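Local atomic coordinates of putative thiosugar synthase (PDB entry 4N6F), a protein that probably inserts sulphur delivered by a sulphur-carrier protein into a sugar phosphate during 2-thiosugar biosynthesis, using the TIM-barrel fold of the thiazole synthase (ThiG) family. Residues Glu127-Leu132 / Ala156-Leu161; Asp34-Val39 / Ser63-Asp68; Arg201-Ala206 / Thr214-Ala219. All coordinates share one frame; numbering follows the deposited sequence.

Interaction 1: residues Glu127-Leu132 / Ala156-Leu161; sequences EAAREL and AGCAAL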
# COMPACT_ATOMS: atom_id res chain seq x y z
N GLU A 127 15.67 -30.81 1.50
CA GLU A 127 15.75 -32.25 1.18
C GLU A 127 14.59 -32.68 0.29
O GLU A 127 14.79 -33.34 -0.72
CB GLU A 127 15.73 -33.09 2.46
CG GLU A 127 16.98 -32.98 3.33
CD GLU A 127 16.76 -33.57 4.72
OE1 GLU A 127 15.98 -34.55 4.86
OE2 GLU A 127 17.36 -33.03 5.69
N ALA A 128 13.37 -32.30 0.68
CA ALA A 128 12.18 -32.63 -0.12
C ALA A 128 12.29 -32.02 -1.52
O ALA A 128 11.97 -32.67 -2.53
CB ALA A 128 10.92 -32.14 0.58
N ALA A 129 12.76 -30.78 -1.60
CA ALA A 129 12.88 -30.09 -2.89
C ALA A 129 13.80 -30.83 -3.84
O ALA A 129 13.43 -31.10 -4.98
CB ALA A 129 13.34 -28.65 -2.69
N ARG A 130 14.99 -31.18 -3.37
CA ARG A 130 15.96 -31.93 -4.20
C ARG A 130 15.40 -33.26 -4.70
O ARG A 130 15.58 -33.63 -5.86
CB ARG A 130 17.25 -32.18 -3.42
CG ARG A 130 18.13 -30.95 -3.28
CD ARG A 130 19.27 -31.18 -2.31
NE ARG A 130 20.14 -30.01 -2.23
CZ ARG A 130 20.96 -29.72 -1.22
NH1 ARG A 130 21.06 -30.51 -0.15
NH2 ARG A 130 21.70 -28.61 -1.28
N GLU A 131 14.70 -33.98 -3.83
CA GLU A 131 14.12 -35.26 -4.23
C GLU A 131 13.03 -35.07 -5.28
O GLU A 131 12.98 -35.80 -6.27
CB GLU A 131 13.56 -35.98 -3.01
CG GLU A 131 13.42 -37.48 -3.19
CD GLU A 131 13.06 -38.18 -1.89
OE1 GLU A 131 12.04 -38.89 -1.87
OE2 GLU A 131 13.79 -37.99 -0.88
N LEU A 132 12.16 -34.07 -5.09
CA LEU A 132 11.11 -33.80 -6.09
C LEU A 132 11.65 -33.21 -7.39
O LEU A 132 11.11 -33.48 -8.45
CB LEU A 132 10.02 -32.92 -5.50
CG LEU A 132 9.18 -33.63 -4.43
CD1 LEU A 132 8.20 -32.69 -3.76
CD2 LEU A 132 8.44 -34.83 -5.01
N ALA A 156 18.92 -26.02 -6.82
CA ALA A 156 18.08 -27.20 -7.14
C ALA A 156 17.10 -26.95 -8.29
O ALA A 156 16.60 -27.90 -8.88
CB ALA A 156 17.33 -27.67 -5.90
N GLY A 157 16.86 -25.69 -8.61
CA GLY A 157 16.06 -25.33 -9.78
C GLY A 157 14.60 -25.07 -9.44
O GLY A 157 13.73 -25.25 -10.28
N CYS A 158 14.33 -24.64 -8.21
CA CYS A 158 12.98 -24.25 -7.83
C CYS A 158 12.50 -23.08 -8.70
O CYS A 158 13.30 -22.25 -9.13
CB CYS A 158 12.91 -23.95 -6.34
SG CYS A 158 13.15 -25.47 -5.34
N ALA A 159 11.19 -23.04 -8.99
CA ALA A 159 10.63 -22.04 -9.88
C ALA A 159 10.54 -20.67 -9.21
O ALA A 159 10.81 -19.64 -9.82
CB ALA A 159 9.24 -22.48 -10.36
N ALA A 160 10.14 -20.67 -7.94
CA ALA A 160 9.96 -19.45 -7.17
C ALA A 160 10.07 -19.83 -5.70
O ALA A 160 9.96 -21.00 -5.34
CB ALA A 160 8.60 -18.84 -7.44
N LEU A 161 10.31 -18.83 -4.86
CA LEU A 161 10.50 -19.01 -3.43
C LEU A 161 9.43 -18.28 -2.67
O LEU A 161 9.26 -17.08 -2.86
CB LEU A 161 11.83 -18.40 -2.98
CG LEU A 161 12.95 -19.30 -2.53
CD1 LEU A 161 14.05 -18.43 -1.94
CD2 LEU A 161 12.45 -20.30 -1.50

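Interaction 2: residues Asp34-Val39 / Ser63-Asp68; sequences DSVPLV and SLLLMD. With CA (calcium ion), chain D.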
# COMPACT_ATOMS: atom_id res chain seq x y z
N ASP A 34 -13.79 -24.45 2.68
CA ASP A 34 -14.79 -25.42 2.17
C ASP A 34 -16.11 -24.77 1.68
O ASP A 34 -17.06 -25.47 1.34
CB ASP A 34 -15.06 -26.56 3.18
CG ASP A 34 -15.87 -26.12 4.41
OD1 ASP A 34 -16.15 -24.91 4.57
OD2 ASP A 34 -16.21 -27.00 5.23
N SER A 35 -16.13 -23.43 1.62
CA SER A 35 -17.28 -22.66 1.12
C SER A 35 -17.04 -22.19 -0.33
O SER A 35 -16.12 -21.41 -0.60
CB SER A 35 -17.54 -21.45 2.04
OG SER A 35 -18.41 -20.51 1.44
N VAL A 36 -17.87 -22.68 -1.25
CA VAL A 36 -17.72 -22.40 -2.68
C VAL A 36 -17.93 -20.92 -3.02
O VAL A 36 -17.12 -20.34 -3.75
CB VAL A 36 -18.62 -23.32 -3.54
CG1 VAL A 36 -18.57 -22.92 -5.01
CG2 VAL A 36 -18.18 -24.76 -3.38
N PRO A 37 -19.01 -20.30 -2.49
CA PRO A 37 -19.17 -18.85 -2.61
C PRO A 37 -17.95 -18.03 -2.19
O PRO A 37 -17.58 -17.10 -2.89
CB PRO A 37 -20.35 -18.56 -1.67
CG PRO A 37 -21.19 -19.79 -1.76
CD PRO A 37 -20.23 -20.94 -1.95
N LEU A 38 -17.36 -18.37 -1.05
CA LEU A 38 -16.17 -17.68 -0.55
C LEU A 38 -15.00 -17.79 -1.53
O LEU A 38 -14.34 -16.80 -1.84
CB LEU A 38 -15.74 -18.25 0.81
CG LEU A 38 -14.42 -17.70 1.39
CD1 LEU A 38 -14.55 -16.21 1.70
CD2 LEU A 38 -13.97 -18.47 2.62
N VAL A 39 -14.73 -19.00 -2.00
CA VAL A 39 -13.62 -19.22 -2.93
C VAL A 39 -13.85 -18.39 -4.18
O VAL A 39 -12.98 -17.63 -4.59
CB VAL A 39 -13.45 -20.71 -3.27
CG1 VAL A 39 -12.45 -20.90 -4.41
CG2 VAL A 39 -12.97 -21.49 -2.06
N SER A 63 -14.55 -33.96 -5.15
CA SER A 63 -15.08 -33.95 -6.52
C SER A 63 -16.34 -33.09 -6.62
O SER A 63 -16.52 -32.37 -7.60
CB SER A 63 -15.37 -35.36 -7.04
OG SER A 63 -14.16 -36.06 -7.27
N LEU A 64 -17.20 -33.17 -5.61
CA LEU A 64 -18.43 -32.37 -5.60
C LEU A 64 -18.18 -30.89 -5.37
O LEU A 64 -18.85 -30.06 -5.96
CB LEU A 64 -19.40 -32.89 -4.53
CG LEU A 64 -20.03 -34.26 -4.77
CD1 LEU A 64 -21.00 -34.55 -3.64
CD2 LEU A 64 -20.73 -34.32 -6.12
N LEU A 65 -17.21 -30.56 -4.52
CA LEU A 65 -16.83 -29.16 -4.30
C LEU A 65 -16.24 -28.55 -5.58
O LEU A 65 -16.59 -27.43 -5.95
CB LEU A 65 -15.83 -29.03 -3.15
CG LEU A 65 -16.34 -29.33 -1.73
CD1 LEU A 65 -15.18 -29.27 -0.74
CD2 LEU A 65 -17.45 -28.38 -1.29
N LEU A 66 -15.38 -29.30 -6.26
CA LEU A 66 -14.82 -28.82 -7.53
C LEU A 66 -15.91 -28.56 -8.57
O LEU A 66 -15.95 -27.48 -9.16
CB LEU A 66 -13.77 -29.79 -8.10
CG LEU A 66 -13.11 -29.29 -9.40
CD1 LEU A 66 -12.23 -28.07 -9.12
CD2 LEU A 66 -12.32 -30.39 -10.10
N MET A 67 -16.79 -29.54 -8.78
CA MET A 67 -17.89 -29.38 -9.74
C MET A 67 -18.80 -28.21 -9.37
O MET A 67 -19.25 -27.47 -10.24
CB MET A 67 -18.71 -30.68 -9.88
CG MET A 67 -18.05 -31.75 -10.74
SD MET A 67 -17.96 -31.40 -12.53
CE MET A 67 -16.24 -30.90 -12.70
N ASP A 68 -19.06 -28.04 -8.07
CA ASP A 68 -19.79 -26.87 -7.59
C ASP A 68 -19.05 -25.56 -7.97
O ASP A 68 -19.67 -24.62 -8.45
CB ASP A 68 -20.01 -26.95 -6.07
CG ASP A 68 -21.08 -25.98 -5.55
OD1 ASP A 68 -21.66 -25.23 -6.35
OD2 ASP A 68 -21.36 -25.99 -4.33
CA CA D . -22.17 -24.19 -8.38
O HOH W 1 -24.20 -22.67 -9.60
O HOH W 2 -23.03 -26.24 -9.12
O HOH W 3 -24.19 -23.81 -6.66

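Interaction 3: residues Arg201-Ala206 / Thr214-Ala219; sequences RHVAEA and TLVNTA. With F6R (fructose -6-phosphate), chain F.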
# COMPACT_ATOMS: atom_id res chain seq x y z
N ARG A 201 -1.72 -2.76 3.22
CA ARG A 201 -0.44 -2.06 3.38
C ARG A 201 0.75 -3.02 3.44
O ARG A 201 1.84 -2.64 3.05
CB ARG A 201 -0.45 -1.15 4.60
CG ARG A 201 -0.23 -1.84 5.93
CD ARG A 201 -0.04 -0.82 7.03
NE ARG A 201 0.17 -1.45 8.33
CZ ARG A 201 -0.79 -1.72 9.21
NH1 ARG A 201 -0.48 -2.30 10.37
NH2 ARG A 201 -2.07 -1.41 8.96
N HIS A 202 0.53 -4.23 3.96
CA HIS A 202 1.58 -5.25 4.01
C HIS A 202 1.92 -5.75 2.60
O HIS A 202 3.08 -6.02 2.29
CB HIS A 202 1.16 -6.43 4.88
CG HIS A 202 0.94 -6.09 6.33
ND1 HIS A 202 1.60 -5.07 6.98
CD2 HIS A 202 0.15 -6.68 7.26
CE1 HIS A 202 1.21 -5.04 8.24
NE2 HIS A 202 0.33 -6.00 8.44
N VAL A 203 0.89 -5.88 1.76
CA VAL A 203 1.08 -6.28 0.38
C VAL A 203 1.89 -5.22 -0.35
O VAL A 203 2.88 -5.55 -1.00
CB VAL A 203 -0.27 -6.53 -0.33
CG1 VAL A 203 -0.09 -6.69 -1.84
CG2 VAL A 203 -0.94 -7.75 0.25
N ALA A 204 1.49 -3.95 -0.25
CA ALA A 204 2.25 -2.86 -0.86
C ALA A 204 3.71 -2.89 -0.40
O ALA A 204 4.62 -2.72 -1.21
CB ALA A 204 1.63 -1.51 -0.54
N GLU A 205 3.91 -3.10 0.90
CA GLU A 205 5.25 -3.20 1.46
C GLU A 205 6.07 -4.34 0.82
O GLU A 205 7.21 -4.15 0.44
CB GLU A 205 5.21 -3.37 2.98
CG GLU A 205 6.59 -3.32 3.63
CD GLU A 205 6.55 -3.46 5.14
OE1 GLU A 205 7.65 -3.45 5.75
OE2 GLU A 205 5.45 -3.58 5.72
N ALA A 206 5.47 -5.52 0.71
CA ALA A 206 6.16 -6.66 0.11
C ALA A 206 6.68 -6.33 -1.28
O ALA A 206 7.82 -6.63 -1.60
CB ALA A 206 5.26 -7.87 0.04
N THR A 214 2.50 -11.80 -3.49
CA THR A 214 2.17 -12.05 -2.10
C THR A 214 1.11 -13.14 -2.04
O THR A 214 0.19 -13.15 -2.86
CB THR A 214 1.61 -10.78 -1.45
OG1 THR A 214 2.56 -9.72 -1.61
CG2 THR A 214 1.37 -10.99 0.03
N LEU A 215 1.24 -14.05 -1.09
CA LEU A 215 0.22 -15.06 -0.86
C LEU A 215 -0.51 -14.70 0.41
O LEU A 215 0.12 -14.50 1.45
CB LEU A 215 0.81 -16.47 -0.77
CG LEU A 215 -0.25 -17.59 -0.76
CD1 LEU A 215 0.28 -18.85 -1.44
CD2 LEU A 215 -0.75 -17.91 0.63
N VAL A 216 -1.80 -14.58 0.31
CA VAL A 216 -2.64 -14.25 1.41
C VAL A 216 -3.69 -15.32 1.66
O VAL A 216 -4.09 -15.99 0.76
CB VAL A 216 -3.30 -12.89 1.25
CG1 VAL A 216 -2.25 -11.83 1.06
CG2 VAL A 216 -4.26 -12.87 0.10
N ASN A 217 -4.02 -15.51 2.92
CA ASN A 217 -5.05 -16.41 3.37
C ASN A 217 -5.89 -15.87 4.54
O ASN A 217 -6.97 -15.44 4.34
CB ASN A 217 -4.42 -17.75 3.75
CG ASN A 217 -5.42 -18.74 4.30
OD1 ASN A 217 -6.58 -18.48 4.34
ND2 ASN A 217 -4.95 -19.86 4.72
N THR A 218 -5.32 -15.83 5.72
CA THR A 218 -6.01 -15.42 6.92
C THR A 218 -6.56 -13.98 6.87
O THR A 218 -7.60 -13.74 7.36
CB THR A 218 -5.13 -15.58 8.17
OG1 THR A 218 -4.81 -16.94 8.34
CG2 THR A 218 -5.82 -15.12 9.38
N ALA A 219 -5.84 -13.06 6.28
CA ALA A 219 -6.29 -11.66 6.16
C ALA A 219 -7.65 -11.48 5.46
O ALA A 219 -8.39 -10.55 5.78
CB ALA A 219 -5.25 -10.83 5.43
C1 F6R F . 0.37 -22.90 2.06
C2 F6R F . -0.86 -22.16 2.52
C3 F6R F . -1.00 -21.60 3.91
C4 F6R F . -0.17 -20.31 3.99
C5 F6R F . -0.55 -19.47 5.20
C6 F6R F . -0.17 -18.02 5.00
O2 F6R F . -1.78 -21.96 1.73
O3 F6R F . -0.60 -22.50 4.95
O4 F6R F . 1.23 -20.65 4.07
O5 F6R F . -1.95 -19.53 5.47
O6 F6R F . -0.39 -17.32 6.22
P F6R F . -1.67 -16.41 6.49
O1P F6R F . -2.77 -17.40 6.73
O2P F6R F . -1.89 -15.57 5.25
O3P F6R F . -1.21 -15.59 7.66

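Interaction 1: residues Glu127-Leu132 / Ala156-Leu161
Ala129 and Cys158 make the inner point of contact, where the Ala129 methyl CB lies 4.1 Å from Cys158 SG. The outer point is aliphatic: Arg130 touches with the base of its chain, its CG standing 4.3 Å from Ala156 CB. No hydrogen bond joins the segments, and together they bury 104 Å², so the evidence is for light van der Waals packing. Cys158 SG sits beside its own backbone N and anti to the carbonyl carbon (chi1 -68°), which turns the sulphur back to the Ala129 methyl. The two elements belong to successive beta-alpha units of a TIM barrel: helix 122-134 meets the end of helix 147-156 and the turn leading into strand 161-164. That turn is a Schellman motif, in which Gly157 adopts a positive phi (96°) at which a CB would press on the preceding carbonyl oxygen. Farther out, Arg133 NE hydrogen-bonds Ala156 O and so ties the helix end to helix 122-134 by a polar link. Cys158 touches Pro141 of strand 138-143 as well as Ala129, so its side chain bridges that strand and helix 122-134. Ala129 also rests on Leu153 and Leu139, and Arg130 on Ala152.

Interaction 2: residues Asp34-Val39 / Ser63-Asp68
Val36 and Asp68 run across one another at a slant, with both valine methyls over one face of the carboxylate. CG2 of Val36 comes closest, 3.5 Å from Asp68 OD2, while Val36 CG1 lies 4.0 Å from the backbone oxygen Asp68 O. With CG1 trans to its backbone N (chi1 174°), Val36 presents both methyls to helix 60-70 and is buried there, also resting on Leu69. Leu65, one turn before Asp68, supplies the second surface: its CD2 is 4.2 Å from Val36 CG2 and 3.9 Å from Asp34 O, at the mouth of the turn that enters helix 36-46. Of the 192 Å² buried, these apolar and mixed contacts account for the join, since no hydrogen bond crosses it. The start of helix 36-46 is N-capped by Ser35, whose OG accepts a weak bond from Leu38 N; Val36 follows in the first turn, its CB directed at the neighbouring helix.

The Asp68 carboxylate is shared: OD2 is the oxygen nearest Val36 CG2, and OD1 binds calcium at 2.3 Å. Asp68 O, at 2.5 Å, grips the same ion, so one residue chelates it through side chain and main chain. Two such bonds probably fix the rotation of the carboxylate against the valine. Asp71 OD1, Glu72 OE2 and three waters bring the count to seven oxygens, a number common for calcium: the geometry of a surface calcium site at the C-terminal end of a barrel helix.

Interaction 3: residues Arg201-Ala206 / Thr214-Ala219
Val203, Ala206 and Thr214 form the tight part of this contact, and all three are buried. Ala206 CB lies 3.7 Å from Thr214 OG1, and Val203 lies beside it, with CG1 near the same OG1 and CG2 at 4.0 Å from Thr214 CG2. Thr214 places OG1 beside its backbone N and CG2 trans to it (chi1 -55°), which turns both branches to the helix. Packing thins along the strand: Val203 CG2 is 4.4 Å from Val216 CG1, and 217-219 no longer touch the helix segment. The face of the helix turned from the strand is packed by the second subunit, whose Glu208 forms a salt bridge with the partly exposed Arg201.

Beyond Val216 the chain serves fructose 6-phosphate instead. Asn217 ND2 donates to sugar O5 at 3.1 Å, with its OD1 held by Tyr33 OH. An alanine here would remove the amide and is likely to leave both O5 and the Tyr33 hydroxyl without that mate. Thr218 grips phosphate O1P twice, through OG1 at 2.6 Å and through its backbone N at 3.2 Å. The helix and strand segments run nearly antiparallel (157°), the geometry of a beta-alpha-beta unit in a TIM barrel, and the phosphate sits at the N-terminus of short helix 218-221, the classic phosphate-binding site of such barrels.

All three contacts belong to one ThiG-family barrel and follow in series along the chain, interaction 2 first, then 1, then 3; none touches another. Interaction 3 alone reaches fructose 6-phosphate directly, through Asn217 and Thr218. Interaction 1 lies on the opposite side of the chain's centre, its centre about 24 Å from that of interaction 3, with nearest atoms about 9 Å apart. Interaction 2 is equally far by centres, about 24 Å, and about 8 Å by nearest atoms; it carries a calcium ion instead of sugar. Interactions 1 and 2 are farthest separated, about 30 Å between centres. Tyr33, which hydrogen-bonds Asn217, directly precedes Asp34 and thus connects interaction 2 to the pocket.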